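Side-chain contacts in ethyl acetate hydrolase (PDB 5EFZ), which hydrolyses ethyl acetate to ethanol and acetate, an esterase step in the bacterial breakdown of short-chain methyl ketones such as 2-butanone: residues L186-E189 with I190-A194; K255-F258 with A259-P263; N264-L267 with T268-W271. All coordinates share one frame; numbering follows the deposited sequence.

The three contacts lie in the helical region inserted between strands 170-174 and 296-300 of the alpha/beta-hydrolase fold. Contacts 1 and 3 pack helix on helix, their centres about 11 Å apart: Ile192 CG1 meets Ala270 CB at 3.6 Å. Contact 2 is the turn leading into the helix of contact 3, and Met261 SD lies 4.1 Å from Leu266 CD2; contacts 1 and 2 do not touch. All three approach the presumed Ser151-Asp305-His334 triad without joining it. The side-chain separations are about 7 Å from Phe187 to His334, about 9 Å from Phe258 to His334 and about 10 Å from Met269 to Ser151.

Contact 1: residues L186-E189 with I190-A194; sequences LFTE and ILIEA
Leu186 meets Ile190 one helical turn on, its CG 3.9 Å from Ile190 CD1, while Ile190 N donates to Leu186 O at 2.9 Å. These branched aliphatic chains suit a surface covered by Thr224 and Leu222 of the second subunit. The next residue, Phe187, stands on a different side of the helix, its ring running forward to Leu191. There Leu191 lays CD1 over one face, 3.9 Å from the ring centroid and offset toward the rim, a CH-pi contact; Trp223 and Phe307 add further aromatic neighbours. Thr188 has its methyl CG2 anti to the backbone N, which leaves OG1 beside that N (chi1 -53°) and able to bond Asp184 O in the preceding turn. Its carbonyl O receives Ile192 N at 2.8 Å, and Ile192 CG1 packs against the same oxygen. Glu189 runs alongside Glu193, both pointing the same way, with OE1 3.9 Å from Glu193 OE2 and the carboxylate planes 35° apart. Two like charges would probably repel here, but Lys221 of the second subunit forms salt bridges to both. The whole is an i to i+4 alpha-helical pattern in the lid region of an alpha/beta hydrolase, with one flank built into the dimer interface.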
loop_
_atom_site.group_PDB
_atom_site.type_symbol
_atom_site.label_atom_id
_atom_site.label_comp_id
_atom_site.label_asym_id
_atom_site.label_seq_id
_atom_site.Cartn_x
_atom_site.Cartn_y
_atom_site.Cartn_z
ATOM N N LEU A 186 -0.220 10.667 3.740
ATOM C CA LEU A 186 0.299 9.660 4.684
ATOM C C LEU A 186 1.378 8.748 4.072
ATOM O O LEU A 186 2.410 8.448 4.708
ATOM C CB LEU A 186 -0.855 8.805 5.205
ATOM C CG LEU A 186 -0.431 7.626 6.104
ATOM C CD1 LEU A 186 0.121 8.129 7.449
ATOM C CD2 LEU A 186 -1.638 6.713 6.330
ATOM N N PHE A 187 1.129 8.259 2.854
ATOM C CA PHE A 187 2.129 7.467 2.158
ATOM C C PHE A 187 3.468 8.204 2.082
ATOM O O PHE A 187 4.519 7.663 2.395
ATOM C CB PHE A 187 1.633 7.157 0.747
ATOM C CG PHE A 187 2.662 6.511 -0.145
ATOM C CD1 PHE A 187 3.457 5.480 0.314
ATOM C CD2 PHE A 187 2.762 6.891 -1.493
ATOM C CE1 PHE A 187 4.400 4.849 -0.563
ATOM C CE2 PHE A 187 3.710 6.283 -2.352
ATOM C CZ PHE A 187 4.512 5.270 -1.887
ATOM N N THR A 188 3.413 9.457 1.649
ATOM C CA THR A 188 4.648 10.218 1.508
ATOM C C THR A 188 5.259 10.530 2.875
ATOM O O THR A 188 6.471 10.548 3.015
ATOM C CB THR A 188 4.393 11.484 0.729
ATOM O OG1 THR A 188 3.747 11.112 -0.517
ATOM C CG2 THR A 188 5.749 12.163 0.418
ATOM N N GLU A 189 4.430 10.745 3.887
ATOM C CA GLU A 189 4.958 10.906 5.252
ATOM C C GLU A 189 5.742 9.668 5.687
ATOM O O GLU A 189 6.827 9.765 6.284
ATOM C CB GLU A 189 3.842 11.186 6.251
ATOM C CG GLU A 189 4.345 11.229 7.702
ATOM C CD GLU A 189 3.331 11.844 8.649
ATOM O OE1 GLU A 189 2.860 11.154 9.590
ATOM O OE2 GLU A 189 3.032 13.032 8.461
ATOM N N ILE A 190 5.192 8.501 5.408
ATOM C CA ILE A 190 5.864 7.255 5.781
ATOM C C ILE A 190 7.152 7.104 4.994
ATOM O O ILE A 190 8.161 6.650 5.529
ATOM C CB ILE A 190 4.917 6.038 5.550
ATOM C CG1 ILE A 190 3.790 6.127 6.617
ATOM C CG2 ILE A 190 5.713 4.684 5.620
ATOM C CD1 ILE A 190 2.591 5.147 6.375
ATOM N N LEU A 191 7.120 7.491 3.717
ATOM C CA LEU A 191 8.351 7.485 2.887
ATOM C C LEU A 191 9.419 8.410 3.440
ATOM O O LEU A 191 10.620 8.100 3.394
ATOM C CB LEU A 191 8.051 7.903 1.460
ATOM C CG LEU A 191 7.365 6.915 0.525
ATOM C CD1 LEU A 191 7.036 7.670 -0.794
ATOM C CD2 LEU A 191 8.269 5.683 0.262
ATOM N N ILE A 192 8.987 9.589 3.868
ATOM C CA ILE A 192 9.914 10.561 4.472
ATOM C C ILE A 192 10.527 9.984 5.749
ATOM O O ILE A 192 11.748 10.076 5.976
ATOM C CB ILE A 192 9.202 11.891 4.789
ATOM C CG1 ILE A 192 8.894 12.644 3.464
ATOM C CG2 ILE A 192 10.049 12.772 5.739
ATOM C CD1 ILE A 192 7.865 13.824 3.614
ATOM N N GLU A 193 9.692 9.384 6.586
ATOM C CA GLU A 193 10.209 8.893 7.868
ATOM C C GLU A 193 11.178 7.727 7.672
ATOM O O GLU A 193 12.060 7.509 8.504
ATOM C CB GLU A 193 9.052 8.524 8.796
ATOM C CG GLU A 193 8.352 9.802 9.283
ATOM C CD GLU A 193 7.084 9.577 10.075
ATOM O OE1 GLU A 193 6.564 8.433 10.095
ATOM O OE2 GLU A 193 6.599 10.579 10.671
ATOM N N ALA A 194 11.023 6.976 6.590
ATOM C CA ALA A 194 11.968 5.890 6.315
ATOM C C ALA A 194 13.398 6.449 6.241
ATOM O O ALA A 194 14.369 5.837 6.698
ATOM C CB ALA A 194 11.606 5.200 5.015
#

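Contact 2: residues K255-F258 with A259-P263; sequences KRYF and APMDP
With CG anti to the backbone N (chi1 174°), the far end of the Tyr257 ring reaches Met261, although its CB points away, and Met261 answers with CG beside its own N (chi1 -63°) and an extended chain beyond. The thioether methyl thereby lands on one face of the tyrosine ring, offset toward the rim, with CE just 3.3 Å from Tyr257 CZ. CE also packs against Tyr257 O at 3.4 Å, so the methyl is closely held. The sulfur stands oblique to two rings: SD is 4.9 Å from the Tyr257 centroid and 5.0 Å from that of Phe258. Methionine, slender and polarisable, suits a position that reaches over one aromatic face and lies beside another ring; an alanine here would probably leave that tyrosine face without its methyl contact and both rings without their sulfur partner. Tyr257 OH is hydrogen-bonded to Ser69 OG, and Phe258 stacks on Trp223.

The backbone explains why the chain turns just here. Ala259 N still bonds Lys255 O at 2.9 Å, but Pro260 has no N-H to offer and instead places CD 3.4 Å from Arg256 O. Met261 N then closes on Phe258 O at 3.1 Å, approaching 47° out of the carbonyl plane. This is a type I beta turn ending helix 246-258, accompanied by Met-aromatic contacts, within the helical lid region of the alpha/beta-hydrolase fold.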
loop_
_atom_site.group_PDB
_atom_site.type_symbol
_atom_site.label_atom_id
_atom_site.label_comp_id
_atom_site.label_asym_id
_atom_site.label_seq_id
_atom_site.Cartn_x
_atom_site.Cartn_y
_atom_site.Cartn_z
ATOM N N LYS A 255 16.057 -1.104 -4.767
ATOM C CA LYS A 255 17.106 -0.545 -3.919
ATOM C C LYS A 255 18.179 0.158 -4.760
ATOM O O LYS A 255 18.667 1.224 -4.410
ATOM C CB LYS A 255 17.747 -1.633 -3.059
ATOM C CG LYS A 255 16.821 -2.142 -1.949
ATOM C CD LYS A 255 17.508 -3.155 -1.030
ATOM C CE LYS A 255 16.552 -3.621 0.066
ATOM N NZ LYS A 255 17.224 -4.628 0.922
ATOM N N ARG A 256 18.535 -0.462 -5.876
ATOM C CA ARG A 256 19.579 0.086 -6.743
ATOM C C ARG A 256 19.169 1.449 -7.314
ATOM O O ARG A 256 20.012 2.340 -7.456
ATOM C CB ARG A 256 19.896 -0.913 -7.865
ATOM C CG ARG A 256 20.960 -0.464 -8.847
ATOM C CD ARG A 256 21.346 -1.585 -9.840
ATOM N NE ARG A 256 22.012 -2.689 -9.142
ATOM C CZ ARG A 256 21.892 -3.981 -9.448
ATOM N NH1 ARG A 256 21.152 -4.374 -10.482
ATOM N NH2 ARG A 256 22.540 -4.889 -8.731
ATOM N N TYR A 257 17.882 1.621 -7.598
ATOM C CA TYR A 257 17.363 2.882 -8.155
ATOM C C TYR A 257 17.588 4.039 -7.170
ATOM O O TYR A 257 18.067 5.110 -7.553
ATOM C CB TYR A 257 15.858 2.752 -8.499
ATOM C CG TYR A 257 15.232 4.073 -8.945
ATOM C CD1 TYR A 257 14.459 4.813 -8.084
ATOM C CD2 TYR A 257 15.449 4.563 -10.229
ATOM C CE1 TYR A 257 13.927 6.053 -8.472
ATOM C CE2 TYR A 257 14.915 5.791 -10.630
ATOM C CZ TYR A 257 14.152 6.510 -9.743
ATOM O OH TYR A 257 13.609 7.719 -10.122
ATOM N N PHE A 258 17.245 3.823 -5.909
ATOM C CA PHE A 258 17.333 4.893 -4.914
ATOM C C PHE A 258 18.714 5.029 -4.284
ATOM O O PHE A 258 19.010 6.075 -3.724
ATOM C CB PHE A 258 16.299 4.694 -3.791
ATOM C CG PHE A 258 14.884 5.024 -4.214
ATOM C CD1 PHE A 258 14.511 6.351 -4.422
ATOM C CD2 PHE A 258 13.947 4.019 -4.439
ATOM C CE1 PHE A 258 13.202 6.674 -4.834
ATOM C CE2 PHE A 258 12.625 4.329 -4.837
ATOM C CZ PHE A 258 12.279 5.660 -5.058
ATOM N N ALA A 259 19.538 3.986 -4.346
ATOM C CA ALA A 259 20.835 3.985 -3.636
ATOM C C ALA A 259 21.731 5.225 -3.859
ATOM O O ALA A 259 22.362 5.691 -2.916
ATOM C CB ALA A 259 21.650 2.712 -4.001
ATOM N N PRO A 260 21.847 5.722 -5.101
ATOM C CA PRO A 260 22.820 6.819 -5.250
ATOM C C PRO A 260 22.228 8.212 -5.043
ATOM O O PRO A 260 22.943 9.204 -5.296
ATOM C CB PRO A 260 23.283 6.665 -6.702
ATOM C CG PRO A 260 22.007 6.219 -7.402
ATOM C CD PRO A 260 21.318 5.284 -6.417
ATOM N N MET A 261 20.965 8.293 -4.619
ATOM C CA MET A 261 20.245 9.574 -4.618
ATOM C C MET A 261 20.471 10.333 -3.319
ATOM O O MET A 261 20.905 9.761 -2.328
ATOM C CB MET A 261 18.753 9.360 -4.855
ATOM C CG MET A 261 18.468 8.728 -6.244
ATOM S SD MET A 261 16.715 8.768 -6.593
ATOM C CE MET A 261 16.689 8.115 -8.277
ATOM N N ASP A 262 20.196 11.635 -3.344
ATOM C CA ASP A 262 20.490 12.471 -2.185
ATOM C C ASP A 262 19.270 12.585 -1.266
ATOM O O ASP A 262 18.221 13.027 -1.701
ATOM C CB ASP A 262 20.906 13.866 -2.631
ATOM C CG ASP A 262 21.237 14.759 -1.448
ATOM O OD1 ASP A 262 22.237 14.439 -0.749
ATOM O OD2 ASP A 262 20.513 15.772 -1.242
ATOM N N PRO A 263 19.411 12.202 0.007
ATOM C CA PRO A 263 18.262 12.249 0.925
ATOM C C PRO A 263 17.623 13.648 1.023
ATOM O O PRO A 263 16.389 13.728 0.973
ATOM C CB PRO A 263 18.878 11.831 2.278
ATOM C CG PRO A 263 20.019 10.924 1.916
ATOM C CD PRO A 263 20.566 11.478 0.584
#

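Contact 3: residues N264-L267 with T268-W271; sequences NNLL and TMAW. With EDO (1,2-ethanediol), chain L.
Leu266 and Met269 form the close-packed side of a regular alpha-helical segment, part of helix 263-274 in the lid region of this alpha/beta hydrolase. Four successive i to i+4 bonds build its backbone, among them Ala270 N to Leu266 O at 2.8 Å. Met269 bends at its thioether (chi3 -76°), which brings the methyl back along the helix: CE lies 3.3 Å from Asn265 O and 4.0 Å from Leu266 CD2. A flexible, unbranched chain suits this folded-back course. Ala270 keeps only CB, 3.3 Å from Leu266 O; so small a residue lets Thr188 and Ile192 of helix 182-196 come up close. Leu267 extends the apolar surface onto the same helix, touching Ile192, and also meets Phe201.

The other side is polar, and there a diol and a water take part alongside protein groups. Asn264 O accepts Thr268 N in the helical bond and also the hydroxyl O1 of a bound ethanediol, probably left from crystallisation, at 3.1 Å. That diol is held further by Phe119 O. Thr268 OG1 sits beside its own backbone N (chi1 -59°), a rotation that turns the hydroxyl back toward the preceding turn and places it 3.1 Å from Asn264 O. Asparagine suits the place of Asn265, three residues before Thr268, since its amide has both a donor and an acceptor: ND2 bonds Ser108 OG in a neighbouring loop, while OD1 accepts from a single ordered water. That water joins the two residues, donating to Asn265 OD1 at 3.0 Å and lying 2.8 Å from Thr268 OG1.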
loop_
_atom_site.group_PDB
_atom_site.type_symbol
_atom_site.label_atom_id
_atom_site.label_comp_id
_atom_site.label_asym_id
_atom_site.label_seq_id
_atom_site.Cartn_x
_atom_site.Cartn_y
_atom_site.Cartn_z
ATOM N N ASN A 264 18.419 14.717 1.120
ATOM C CA ASN A 264 17.812 16.052 1.219
ATOM C C ASN A 264 16.991 16.377 -0.036
ATOM O O ASN A 264 15.878 16.910 0.066
ATOM C CB ASN A 264 18.858 17.136 1.446
ATOM C CG ASN A 264 19.414 17.103 2.869
ATOM O OD1 ASN A 264 18.708 16.727 3.816
ATOM N ND2 ASN A 264 20.677 17.439 3.008
ATOM N N ASN A 265 17.514 16.066 -1.218
ATOM C CA ASN A 265 16.697 16.288 -2.440
ATOM C C ASN A 265 15.380 15.481 -2.469
ATOM O O ASN A 265 14.306 15.982 -2.879
ATOM C CB ASN A 265 17.505 15.956 -3.700
ATOM C CG ASN A 265 18.644 16.916 -3.944
ATOM O OD1 ASN A 265 18.733 18.008 -3.337
ATOM N ND2 ASN A 265 19.568 16.501 -4.824
ATOM N N LEU A 266 15.425 14.221 -2.060
ATOM C CA LEU A 266 14.203 13.429 -2.017
ATOM C C LEU A 266 13.171 14.065 -1.058
ATOM O O LEU A 266 11.964 14.089 -1.357
ATOM C CB LEU A 266 14.505 11.973 -1.586
ATOM C CG LEU A 266 15.363 11.187 -2.584
ATOM C CD1 LEU A 266 15.650 9.777 -2.042
ATOM C CD2 LEU A 266 14.635 11.081 -3.931
ATOM N N LEU A 267 13.634 14.570 0.078
ATOM C CA LEU A 267 12.720 15.188 1.056
ATOM C C LEU A 267 12.118 16.487 0.488
ATOM O O LEU A 267 10.944 16.800 0.735
ATOM C CB LEU A 267 13.450 15.474 2.382
ATOM C CG LEU A 267 13.959 14.235 3.148
ATOM C CD1 LEU A 267 14.554 14.683 4.497
ATOM C CD2 LEU A 267 12.873 13.213 3.374
ATOM N N THR A 268 12.903 17.233 -0.289
ATOM C CA THR A 268 12.361 18.439 -0.936
ATOM C C THR A 268 11.215 18.068 -1.879
ATOM O O THR A 268 10.168 18.712 -1.881
ATOM C CB THR A 268 13.457 19.208 -1.729
ATOM O OG1 THR A 268 14.500 19.583 -0.819
ATOM C CG2 THR A 268 12.924 20.480 -2.370
ATOM N N MET A 269 11.430 17.037 -2.688
ATOM C CA MET A 269 10.410 16.647 -3.656
ATOM C C MET A 269 9.223 16.023 -2.943
ATOM O O MET A 269 8.090 16.259 -3.318
ATOM C CB MET A 269 11.018 15.704 -4.707
ATOM C CG MET A 269 11.961 16.468 -5.704
ATOM S SD MET A 269 12.739 15.317 -6.882
ATOM C CE MET A 269 14.005 14.554 -5.846
ATOM N N ALA A 270 9.485 15.232 -1.899
ATOM C CA ALA A 270 8.413 14.655 -1.106
ATOM C C ALA A 270 7.517 15.722 -0.430
ATOM O O ALA A 270 6.279 15.593 -0.433
ATOM C CB ALA A 270 9.011 13.681 -0.024
ATOM N N TRP A 271 8.125 16.748 0.167
ATOM C CA TRP A 271 7.348 17.816 0.827
ATOM C C TRP A 271 6.444 18.486 -0.207
ATOM O O TRP A 271 5.279 18.820 0.048
ATOM C CB TRP A 271 8.293 18.867 1.460
ATOM C CG TRP A 271 7.608 19.920 2.325
ATOM C CD1 TRP A 271 7.480 19.909 3.704
ATOM C CD2 TRP A 271 7.019 21.142 1.880
ATOM N NE1 TRP A 271 6.827 21.049 4.122
ATOM C CE2 TRP A 271 6.535 21.819 3.019
ATOM C CE3 TRP A 271 6.853 21.734 0.615
ATOM C CZ2 TRP A 271 5.879 23.044 2.937
ATOM C CZ3 TRP A 271 6.187 22.955 0.528
ATOM C CH2 TRP A 271 5.720 23.601 1.682
HETATM C C1 EDO L . 16.278 19.944 2.325
HETATM O O1 EDO L . 15.172 19.007 2.272
HETATM C C2 EDO L . 16.004 21.219 3.142
HETATM O O2 EDO L . 14.618 21.537 3.384
HETATM O O HOH W 1 16.504 19.887 -2.798
#